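Local coordinates for protein fatty acid amide hydrolase (Candida albicans, PDB 6KVR) that probably hydrolyses monocarboxylic acid amides, possibly including fatty acid amides, to the carboxylate and ammonium, at residues A[121-126]-A[164-169]; A[155-160]-A[195-200]; A[344-349]-A[361-366]. All blocks are in the same frame, centred on the assembly; numbering follows the deposited sequence.

Interaction 1: A[121-126]-A[164-169]; sequences AMELFI and KDKITH
The ammonium nitrogen of K166 is gripped twice: it sits over the face of the F125 ring, and it forms a salt bridge with E128, just beyond the 121-126 segment. NZ lies 3.3 Å from the centroid of the F125 ring and only 8° off the ring normal, a nearly ideal cation-pi geometry. A lysine suits this place because its long chain runs extended from CG and then bends at the last torsion (chi4 141°), carrying NZ over the ring; CE follows with a CH-pi contact. The F125 ring owes its position to a chi1 of 34°, which sets CG in the crowded position between backbone N and carbonyl carbon, and Y163 meets it edge-to-face.

Residues 123-124 form an outermost strand of the mixed sheet of this amidase fold, and M122 and E123 both face R200 in a classic beta bulge. The 164-169 loop runs antiparallel to this strand, but the CA atoms of E123 and I167 are 9.3 Å apart, so side chains and water span the gap. E123 divides its carboxylate: OE2 pairs with R200 and touches K166 CD at 3.7 Å, while OE1 accepts from a water at 2.8 Å. The same water takes the N-H of I167 (water to I167 N 3.2 Å).

Farther along, selenomethionine M122 crosses H169 obliquely. Its SE is 4.9 Å from the imidazole centroid, at the ring edge, and its CE lies 3.7 Å from H169 CE1. F216 stacks on H169, whose ND1 is hydrogen-bonded to G171 N.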
loop_
_atom_site.group_PDB
_atom_site.type_symbol
_atom_site.label_atom_id
_atom_site.label_comp_id
_atom_site.label_asym_id
_atom_site.label_seq_id
_atom_site.Cartn_x
_atom_site.Cartn_y
_atom_site.Cartn_z
ATOM N N ALA A 121 -30.812 -13.797 -0.702
ATOM C CA ALA A 121 -31.002 -12.470 -0.117
ATOM C C ALA A 121 -31.006 -12.519 1.413
ATOM O O ALA A 121 -31.490 -13.487 2.012
ATOM C CB ALA A 121 -32.306 -11.836 -0.613
HETATM N N MSE A 122 -30.462 -11.466 2.044
HETATM C CA MSE A 122 -30.640 -11.248 3.490
HETATM C C MSE A 122 -31.622 -10.118 3.773
HETATM O O MSE A 122 -32.230 -10.063 4.846
HETATM C CB MSE A 122 -29.315 -10.914 4.199
HETATM C CG MSE A 122 -28.147 -11.786 3.833
HETATM SE SE MSE A 122 -26.907 -12.130 5.347
HETATM C CE MSE A 122 -28.346 -12.548 6.576
ATOM N N GLU A 123 -31.732 -9.198 2.816
ATOM C CA GLU A 123 -32.614 -8.049 2.919
ATOM C C GLU A 123 -33.146 -7.753 1.529
ATOM O O GLU A 123 -32.400 -7.791 0.546
ATOM C CB GLU A 123 -31.896 -6.813 3.489
ATOM C CG GLU A 123 -31.886 -6.725 5.022
ATOM C CD GLU A 123 -31.606 -5.306 5.553
ATOM O OE1 GLU A 123 -31.836 -5.052 6.766
ATOM O OE2 GLU A 123 -31.149 -4.451 4.757
ATOM N N LEU A 124 -34.440 -7.478 1.450
ATOM C CA LEU A 124 -35.091 -7.127 0.200
ATOM C C LEU A 124 -35.821 -5.817 0.406
ATOM O O LEU A 124 -36.488 -5.637 1.427
ATOM C CB LEU A 124 -36.075 -8.206 -0.223
ATOM C CG LEU A 124 -35.590 -9.285 -1.176
ATOM C CD1 LEU A 124 -36.708 -10.321 -1.350
ATOM C CD2 LEU A 124 -35.236 -8.636 -2.487
ATOM N N PHE A 125 -35.671 -4.890 -0.532
ATOM C CA PHE A 125 -36.400 -3.632 -0.421
ATOM C C PHE A 125 -36.776 -3.187 -1.835
ATOM O O PHE A 125 -36.306 -2.162 -2.350
ATOM C CB PHE A 125 -35.633 -2.548 0.348
ATOM C CG PHE A 125 -34.134 -2.559 0.164
ATOM C CD1 PHE A 125 -33.326 -3.433 0.889
ATOM C CD2 PHE A 125 -33.525 -1.638 -0.676
ATOM C CE1 PHE A 125 -31.917 -3.409 0.747
ATOM C CE2 PHE A 125 -32.134 -1.599 -0.829
ATOM C CZ PHE A 125 -31.328 -2.492 -0.117
ATOM N N ILE A 126 -37.673 -3.977 -2.451
ATOM C CA ILE A 126 -38.066 -3.742 -3.840
ATOM C C ILE A 126 -38.783 -2.405 -3.968
ATOM O O ILE A 126 -38.600 -1.680 -4.953
ATOM C CB ILE A 126 -38.941 -4.909 -4.349
ATOM C CG1 ILE A 126 -38.189 -6.242 -4.252
ATOM C CG2 ILE A 126 -39.403 -4.669 -5.782
ATOM C CD1 ILE A 126 -36.830 -6.233 -4.916
ATOM N N LYS A 164 -26.890 2.954 4.366
ATOM C CA LYS A 164 -27.434 4.022 5.196
ATOM C C LYS A 164 -28.788 3.638 5.780
ATOM O O LYS A 164 -29.701 3.230 5.059
ATOM C CB LYS A 164 -27.558 5.297 4.371
ATOM C CG LYS A 164 -28.557 6.288 4.906
ATOM C CD LYS A 164 -28.514 7.577 4.107
ATOM C CE LYS A 164 -29.484 8.598 4.696
ATOM N NZ LYS A 164 -29.118 9.998 4.337
ATOM N N ASP A 165 -28.891 3.746 7.105
ATOM C CA ASP A 165 -30.126 3.580 7.857
ATOM C C ASP A 165 -30.655 2.158 7.808
ATOM O O ASP A 165 -31.849 1.943 7.989
ATOM C CB ASP A 165 -31.205 4.558 7.394
ATOM C CG ASP A 165 -30.829 5.997 7.692
ATOM O OD1 ASP A 165 -30.143 6.203 8.716
ATOM O OD2 ASP A 165 -31.191 6.907 6.908
ATOM N N LYS A 166 -29.787 1.172 7.606
ATOM C CA LYS A 166 -30.202 -0.222 7.627
ATOM C C LYS A 166 -29.222 -1.044 8.444
ATOM O O LYS A 166 -28.034 -0.718 8.525
ATOM C CB LYS A 166 -30.320 -0.787 6.223
ATOM C CG LYS A 166 -31.646 -0.460 5.604
ATOM C CD LYS A 166 -31.711 -0.875 4.158
ATOM C CE LYS A 166 -33.114 -0.637 3.601
ATOM N NZ LYS A 166 -32.883 -0.134 2.246
ATOM N N ILE A 167 -29.750 -2.092 9.085
ATOM C CA ILE A 167 -28.905 -3.008 9.831
ATOM C C ILE A 167 -27.757 -3.449 8.951
ATOM O O ILE A 167 -27.954 -3.815 7.785
ATOM C CB ILE A 167 -29.706 -4.230 10.309
ATOM C CG1 ILE A 167 -30.728 -3.849 11.372
ATOM C CG2 ILE A 167 -28.753 -5.304 10.844
ATOM C CD1 ILE A 167 -31.802 -4.955 11.563
ATOM N N THR A 168 -26.547 -3.414 9.511
ATOM C CA THR A 168 -25.352 -3.928 8.860
ATOM C C THR A 168 -24.620 -4.785 9.881
ATOM O O THR A 168 -23.996 -4.262 10.809
ATOM C CB THR A 168 -24.475 -2.793 8.345
ATOM O OG1 THR A 168 -25.257 -1.972 7.480
ATOM C CG2 THR A 168 -23.263 -3.342 7.573
ATOM N N HIS A 169 -24.705 -6.097 9.722
ATOM C CA HIS A 169 -24.214 -6.998 10.742
ATOM C C HIS A 169 -23.054 -7.864 10.292
ATOM O O HIS A 169 -22.382 -8.451 11.150
ATOM C CB HIS A 169 -25.364 -7.893 11.251
ATOM C CG HIS A 169 -26.082 -8.626 10.163
ATOM N ND1 HIS A 169 -25.464 -9.574 9.376
ATOM C CD2 HIS A 169 -27.363 -8.551 9.728
ATOM C CE1 HIS A 169 -26.334 -10.051 8.500
ATOM N NE2 HIS A 169 -27.496 -9.452 8.700
HETATM O O HOH W 1 -32.783 -2.912 8.298
#

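Interaction 2: A[155-160]-A[195-200]; sequences ISLKEQ and AVFYVR
R200 leaves its strand with CB resting 3.7 Å from L157 O, which also receives a CA-H...O contact from R200 CA. CG continues past L157 CB, and a bend at chi3 (74°) turns the chain along the neighbouring strand. NE then donates to a water at 2.9 Å, which probably passes the link on to K158 O. At the tip, NH2 gives a bent hydrogen bond to an in-plane lone pair of E159 O (2.8 Å), while E159 OE2 is a long, charge-only partner out of the guanidinium plane. E159 OE1 is hydrogen-bonded to Q203 and OE2 to H169 N. NH1 faces the 121-126 and 164-169 segments.

L157 and R200 are a parallel bridge pair of strands 155-158 and 199-201, joined through helix 185-192 as a beta-alpha-beta crossover. Hydrophobic residues suit the buried face beneath that helix: L157 CD1 sits over the F197 ring, 3.8 Å from its centroid, and T187 touches both residues. I155 N donates almost straight to V196 O (3.0 Å). Where the backbones part, a water bonded to I155 O, Y198 N and V199 O fills in for direct pairing. K158 points away, its NZ hydrogen-bonded to S233 OG, the predicted charge-relay partner.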
loop_
_atom_site.group_PDB
_atom_site.type_symbol
_atom_site.label_atom_id
_atom_site.label_comp_id
_atom_site.label_asym_id
_atom_site.label_seq_id
_atom_site.Cartn_x
_atom_site.Cartn_y
_atom_site.Cartn_z
ATOM N N ILE A 155 -28.018 -3.046 -9.129
ATOM C CA ILE A 155 -26.777 -3.631 -8.637
ATOM C C ILE A 155 -27.055 -4.240 -7.271
ATOM O O ILE A 155 -27.697 -3.605 -6.427
ATOM C CB ILE A 155 -25.656 -2.574 -8.589
ATOM C CG1 ILE A 155 -25.230 -2.217 -10.019
ATOM C CG2 ILE A 155 -24.459 -3.040 -7.751
ATOM C CD1 ILE A 155 -23.991 -1.359 -10.114
ATOM N N SER A 156 -26.626 -5.486 -7.076
ATOM C CA SER A 156 -26.769 -6.157 -5.793
ATOM C C SER A 156 -25.520 -5.944 -4.938
ATOM O O SER A 156 -24.407 -5.810 -5.451
ATOM C CB SER A 156 -27.021 -7.652 -5.989
ATOM O OG SER A 156 -26.008 -8.223 -6.795
ATOM N N LEU A 157 -25.714 -5.938 -3.623
ATOM C CA LEU A 157 -24.705 -5.496 -2.665
ATOM C C LEU A 157 -24.523 -6.553 -1.583
ATOM O O LEU A 157 -25.503 -7.039 -1.007
ATOM C CB LEU A 157 -25.112 -4.170 -2.031
ATOM C CG LEU A 157 -25.266 -2.968 -2.963
ATOM C CD1 LEU A 157 -25.978 -1.872 -2.237
ATOM C CD2 LEU A 157 -23.911 -2.491 -3.490
ATOM N N LYS A 158 -23.270 -6.925 -1.325
ATOM C CA LYS A 158 -22.982 -7.809 -0.201
ATOM C C LYS A 158 -23.410 -7.120 1.091
ATOM O O LYS A 158 -23.198 -5.915 1.259
ATOM C CB LYS A 158 -21.492 -8.156 -0.182
ATOM C CG LYS A 158 -21.083 -9.303 0.725
ATOM C CD LYS A 158 -19.572 -9.527 0.640
ATOM C CE LYS A 158 -19.101 -10.561 1.668
ATOM N NZ LYS A 158 -17.756 -11.145 1.332
ATOM N N GLU A 159 -24.039 -7.885 1.990
ATOM C CA GLU A 159 -24.660 -7.297 3.179
ATOM C C GLU A 159 -23.658 -6.540 4.055
ATOM O O GLU A 159 -23.987 -5.483 4.606
ATOM C CB GLU A 159 -25.363 -8.384 4.007
ATOM C CG GLU A 159 -26.249 -7.841 5.152
ATOM C CD GLU A 159 -25.462 -7.442 6.427
ATOM O OE1 GLU A 159 -24.265 -7.807 6.557
ATOM O OE2 GLU A 159 -26.043 -6.746 7.296
ATOM N N GLN A 160 -22.447 -7.074 4.231
ATOM C CA GLN A 160 -21.523 -6.502 5.214
ATOM C C GLN A 160 -21.145 -5.045 4.926
ATOM O O GLN A 160 -20.615 -4.374 5.819
ATOM C CB GLN A 160 -20.262 -7.376 5.317
ATOM C CG GLN A 160 -19.437 -7.452 4.024
ATOM C CD GLN A 160 -18.243 -6.538 4.066
ATOM O OE1 GLN A 160 -17.737 -6.211 5.150
ATOM N NE2 GLN A 160 -17.758 -6.132 2.893
ATOM N N ALA A 195 -26.535 4.059 -9.882
ATOM C CA ALA A 195 -27.021 2.692 -9.729
ATOM C C ALA A 195 -28.294 2.653 -8.884
ATOM O O ALA A 195 -28.603 3.580 -8.137
ATOM C CB ALA A 195 -25.949 1.807 -9.103
ATOM N N VAL A 196 -29.038 1.555 -9.010
ATOM C CA VAL A 196 -30.293 1.359 -8.291
ATOM C C VAL A 196 -30.129 0.154 -7.374
ATOM O O VAL A 196 -29.660 -0.903 -7.816
ATOM C CB VAL A 196 -31.481 1.148 -9.254
ATOM C CG1 VAL A 196 -32.757 0.879 -8.473
ATOM C CG2 VAL A 196 -31.659 2.355 -10.194
ATOM N N PHE A 197 -30.528 0.305 -6.106
ATOM C CA PHE A 197 -30.343 -0.719 -5.078
ATOM C C PHE A 197 -31.676 -1.271 -4.599
ATOM O O PHE A 197 -32.671 -0.548 -4.527
ATOM C CB PHE A 197 -29.595 -0.165 -3.863
ATOM C CG PHE A 197 -28.259 0.436 -4.191
ATOM C CD1 PHE A 197 -27.377 -0.208 -5.046
ATOM C CD2 PHE A 197 -27.873 1.640 -3.616
ATOM C CE1 PHE A 197 -26.116 0.347 -5.325
ATOM C CE2 PHE A 197 -26.619 2.195 -3.886
ATOM C CZ PHE A 197 -25.752 1.555 -4.737
ATOM N N TYR A 198 -31.669 -2.550 -4.202
ATOM C CA TYR A 198 -32.909 -3.229 -3.843
ATOM C C TYR A 198 -32.699 -4.524 -3.064
ATOM O O TYR A 198 -33.633 -4.988 -2.408
ATOM C CB TYR A 198 -33.737 -3.525 -5.108
ATOM C CG TYR A 198 -33.014 -4.355 -6.149
ATOM C CD1 TYR A 198 -31.921 -3.843 -6.842
ATOM C CD2 TYR A 198 -33.406 -5.656 -6.422
ATOM C CE1 TYR A 198 -31.252 -4.604 -7.784
ATOM C CE2 TYR A 198 -32.741 -6.422 -7.361
ATOM C CZ TYR A 198 -31.677 -5.888 -8.047
ATOM O OH TYR A 198 -31.021 -6.641 -8.989
ATOM N N VAL A 199 -31.508 -5.130 -3.132
ATOM C CA VAL A 199 -31.242 -6.407 -2.462
ATOM C C VAL A 199 -29.829 -6.415 -1.875
ATOM O O VAL A 199 -28.876 -5.924 -2.494
ATOM C CB VAL A 199 -31.432 -7.605 -3.420
ATOM C CG1 VAL A 199 -30.516 -7.490 -4.624
ATOM C CG2 VAL A 199 -31.178 -8.915 -2.708
ATOM N N ARG A 200 -29.700 -6.971 -0.669
ATOM C CA ARG A 200 -28.413 -7.179 -0.018
ATOM C C ARG A 200 -28.289 -8.664 0.264
ATOM O O ARG A 200 -29.214 -9.272 0.819
ATOM C CB ARG A 200 -28.284 -6.356 1.278
ATOM C CG ARG A 200 -28.328 -4.841 1.027
ATOM C CD ARG A 200 -28.536 -4.045 2.304
ATOM N NE ARG A 200 -27.320 -4.027 3.103
ATOM C CZ ARG A 200 -27.282 -3.721 4.392
ATOM N NH1 ARG A 200 -28.377 -3.391 5.051
ATOM N NH2 ARG A 200 -26.109 -3.715 5.026
HETATM O O HOH W 2 -29.026 -3.725 -4.083
HETATM O O HOH W 3 -24.709 -3.753 1.925
#

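Interaction 3: A[344-349]-A[361-366]; sequences VAIIRD and RALNTV
Two flat groups, the guanidinium of R348 and the side-chain amide of N364, meet with N364 at the guanidinium edge, near its plane. R348 NH1 donates to N364 OD1 at 3.2 Å, fairly straight (160° at the hydrogen) and onto a lone pair in the amide plane, although the two planes are turned 41° apart. This bond ties the loop that leaves the first strand of a beta-alpha-beta unit, made of strand 343-346, helix 357-372 and strand 376-379, to its helix. R348 NH2 pairs with E379, at the end of the third element, so a single arginine reaches both following parts of the unit. Its planar head, with N-H groups pointing in several directions, is well suited to that task, and a bend at chi2 (-96°) swings it toward the helix.

Beside this polar bond the contact is apolar and buried. L363 points from the helix toward the sheet with CG anti to its backbone N, so that the branched end reaches the 344-349 segment. CD1 slides alongside I346, 4.2 Å from CG2, the two side chains running in opposite directions. L464 of the neighbouring strand 462-466 also touches I346, and L543 of strand 540-546 touches L363; branched aliphatic residues fit between helix and sheet. The other methyl, L363 CD2, lies 3.9 Å from R348 CA. The distance from L363 CD2 to I347 O is shorter still, 3.3 Å.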
loop_
_atom_site.group_PDB
_atom_site.type_symbol
_atom_site.label_atom_id
_atom_site.label_comp_id
_atom_site.label_asym_id
_atom_site.label_seq_id
_atom_site.Cartn_x
_atom_site.Cartn_y
_atom_site.Cartn_z
ATOM N N VAL A 344 0.989 -17.465 -21.731
ATOM C CA VAL A 344 0.184 -17.886 -20.589
ATOM C C VAL A 344 0.887 -19.045 -19.883
ATOM O O VAL A 344 1.138 -20.088 -20.493
ATOM C CB VAL A 344 -1.241 -18.290 -21.009
ATOM C CG1 VAL A 344 -2.090 -18.546 -19.774
ATOM C CG2 VAL A 344 -1.884 -17.213 -21.861
ATOM N N ALA A 345 1.197 -18.863 -18.601
ATOM C CA ALA A 345 1.680 -19.948 -17.762
ATOM C C ALA A 345 0.496 -20.683 -17.141
ATOM O O ALA A 345 -0.473 -20.062 -16.690
ATOM C CB ALA A 345 2.617 -19.411 -16.678
ATOM N N ILE A 346 0.565 -22.012 -17.139
ATOM C CA ILE A 346 -0.552 -22.857 -16.734
ATOM C C ILE A 346 -0.194 -23.548 -15.432
ATOM O O ILE A 346 0.874 -24.160 -15.321
ATOM C CB ILE A 346 -0.905 -23.900 -17.813
ATOM C CG1 ILE A 346 -0.969 -23.239 -19.194
ATOM C CG2 ILE A 346 -2.241 -24.591 -17.483
ATOM C CD1 ILE A 346 -2.084 -22.211 -19.327
ATOM N N ILE A 347 -1.089 -23.464 -14.453
ATOM C CA ILE A 347 -0.977 -24.248 -13.230
ATOM C C ILE A 347 -1.973 -25.391 -13.354
ATOM O O ILE A 347 -3.189 -25.174 -13.289
ATOM C CB ILE A 347 -1.225 -23.394 -11.977
ATOM C CG1 ILE A 347 -0.075 -22.396 -11.779
ATOM C CG2 ILE A 347 -1.383 -24.268 -10.727
ATOM C CD1 ILE A 347 -0.266 -21.453 -10.588
ATOM N N ARG A 348 -1.470 -26.611 -13.569
ATOM C CA ARG A 348 -2.333 -27.791 -13.591
ATOM C C ARG A 348 -2.597 -28.355 -12.206
ATOM O O ARG A 348 -3.582 -29.086 -12.025
ATOM C CB ARG A 348 -1.715 -28.907 -14.445
ATOM C CG ARG A 348 -1.189 -28.461 -15.781
ATOM C CD ARG A 348 -2.214 -28.711 -16.834
ATOM N NE ARG A 348 -1.725 -28.428 -18.177
ATOM C CZ ARG A 348 -2.373 -28.793 -19.273
ATOM N NH1 ARG A 348 -3.504 -29.478 -19.205
ATOM N NH2 ARG A 348 -1.883 -28.453 -20.463
ATOM N N ASP A 349 -1.733 -28.040 -11.241
ATOM C CA ASP A 349 -1.752 -28.603 -9.897
ATOM C C ASP A 349 -0.874 -27.699 -9.044
ATOM O O ASP A 349 0.304 -27.504 -9.364
ATOM C CB ASP A 349 -1.247 -30.058 -9.917
ATOM C CG ASP A 349 -1.326 -30.758 -8.551
ATOM O OD1 ASP A 349 -0.728 -30.294 -7.550
ATOM O OD2 ASP A 349 -2.009 -31.801 -8.481
ATOM N N ARG A 361 -10.342 -31.582 -16.784
ATOM C CA ARG A 361 -10.798 -31.609 -18.172
ATOM C C ARG A 361 -10.974 -30.197 -18.718
ATOM O O ARG A 361 -10.475 -29.874 -19.803
ATOM C CB ARG A 361 -12.103 -32.399 -18.295
ATOM C CG ARG A 361 -12.691 -32.398 -19.703
ATOM C CD ARG A 361 -13.851 -33.380 -19.886
ATOM N NE ARG A 361 -14.971 -33.094 -19.003
ATOM C CZ ARG A 361 -15.959 -32.254 -19.282
ATOM N NH1 ARG A 361 -16.012 -31.606 -20.432
ATOM N NH2 ARG A 361 -16.916 -32.053 -18.376
ATOM N N ALA A 362 -11.672 -29.333 -17.970
ATOM C CA ALA A 362 -11.924 -27.979 -18.460
ATOM C C ALA A 362 -10.624 -27.192 -18.633
ATOM O O ALA A 362 -10.451 -26.471 -19.625
ATOM C CB ALA A 362 -12.882 -27.254 -17.519
ATOM N N LEU A 363 -9.704 -27.303 -17.674
ATOM C CA LEU A 363 -8.404 -26.667 -17.833
ATOM C C LEU A 363 -7.712 -27.161 -19.103
ATOM O O LEU A 363 -7.245 -26.364 -19.928
ATOM C CB LEU A 363 -7.553 -26.936 -16.594
ATOM C CG LEU A 363 -6.199 -26.230 -16.554
ATOM C CD1 LEU A 363 -6.356 -24.753 -16.916
ATOM C CD2 LEU A 363 -5.568 -26.402 -15.175
ATOM N N ASN A 364 -7.677 -28.481 -19.297
ATOM C CA ASN A 364 -7.026 -29.040 -20.479
ATOM C C ASN A 364 -7.690 -28.568 -21.772
ATOM O O ASN A 364 -7.004 -28.280 -22.761
ATOM C CB ASN A 364 -7.034 -30.566 -20.407
ATOM C CG ASN A 364 -6.209 -31.186 -21.496
ATOM O OD1 ASN A 364 -4.997 -30.996 -21.549
ATOM N ND2 ASN A 364 -6.858 -31.913 -22.391
ATOM N N THR A 365 -9.021 -28.486 -21.787
ATOM C CA THR A 365 -9.706 -28.027 -22.993
ATOM C C THR A 365 -9.371 -26.568 -23.289
ATOM O O THR A 365 -9.196 -26.187 -24.454
ATOM C CB THR A 365 -11.223 -28.222 -22.859
ATOM O OG1 THR A 365 -11.526 -29.619 -22.730
ATOM C CG2 THR A 365 -11.959 -27.689 -24.083
ATOM N N VAL A 366 -9.253 -25.736 -22.245
ATOM C CA VAL A 366 -8.997 -24.315 -22.478
ATOM C C VAL A 366 -7.568 -24.108 -22.970
ATOM O O VAL A 366 -7.320 -23.313 -23.885
ATOM C CB VAL A 366 -9.311 -23.500 -21.205
ATOM C CG1 VAL A 366 -8.731 -22.081 -21.283
ATOM C CG2 VAL A 366 -10.822 -23.441 -20.986
#

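Interactions 1 and 2 are neighbours, their centres 8 Å apart, and share a sheet in which strand 199-201 lies between 123-124 and 155-158. The probable hydrogen bonds F125 N to Y198 O and I167 O to R200 NH1, each 2.8 Å, join them, and E159 OE2 lies 3.3 Å from T168 CA. Both lie near the predicted active site: interaction 2 contains K158, a predicted charge-relay residue, and in interaction 1 the side chain of H169 is about 7 Å from that of L207, a predicted substrate-binding residue. Interaction 3 belongs to the same long sheet but lies across the chain's centre, about 40 and 34 Å centre to centre from interactions 1 and 2, away from those sites.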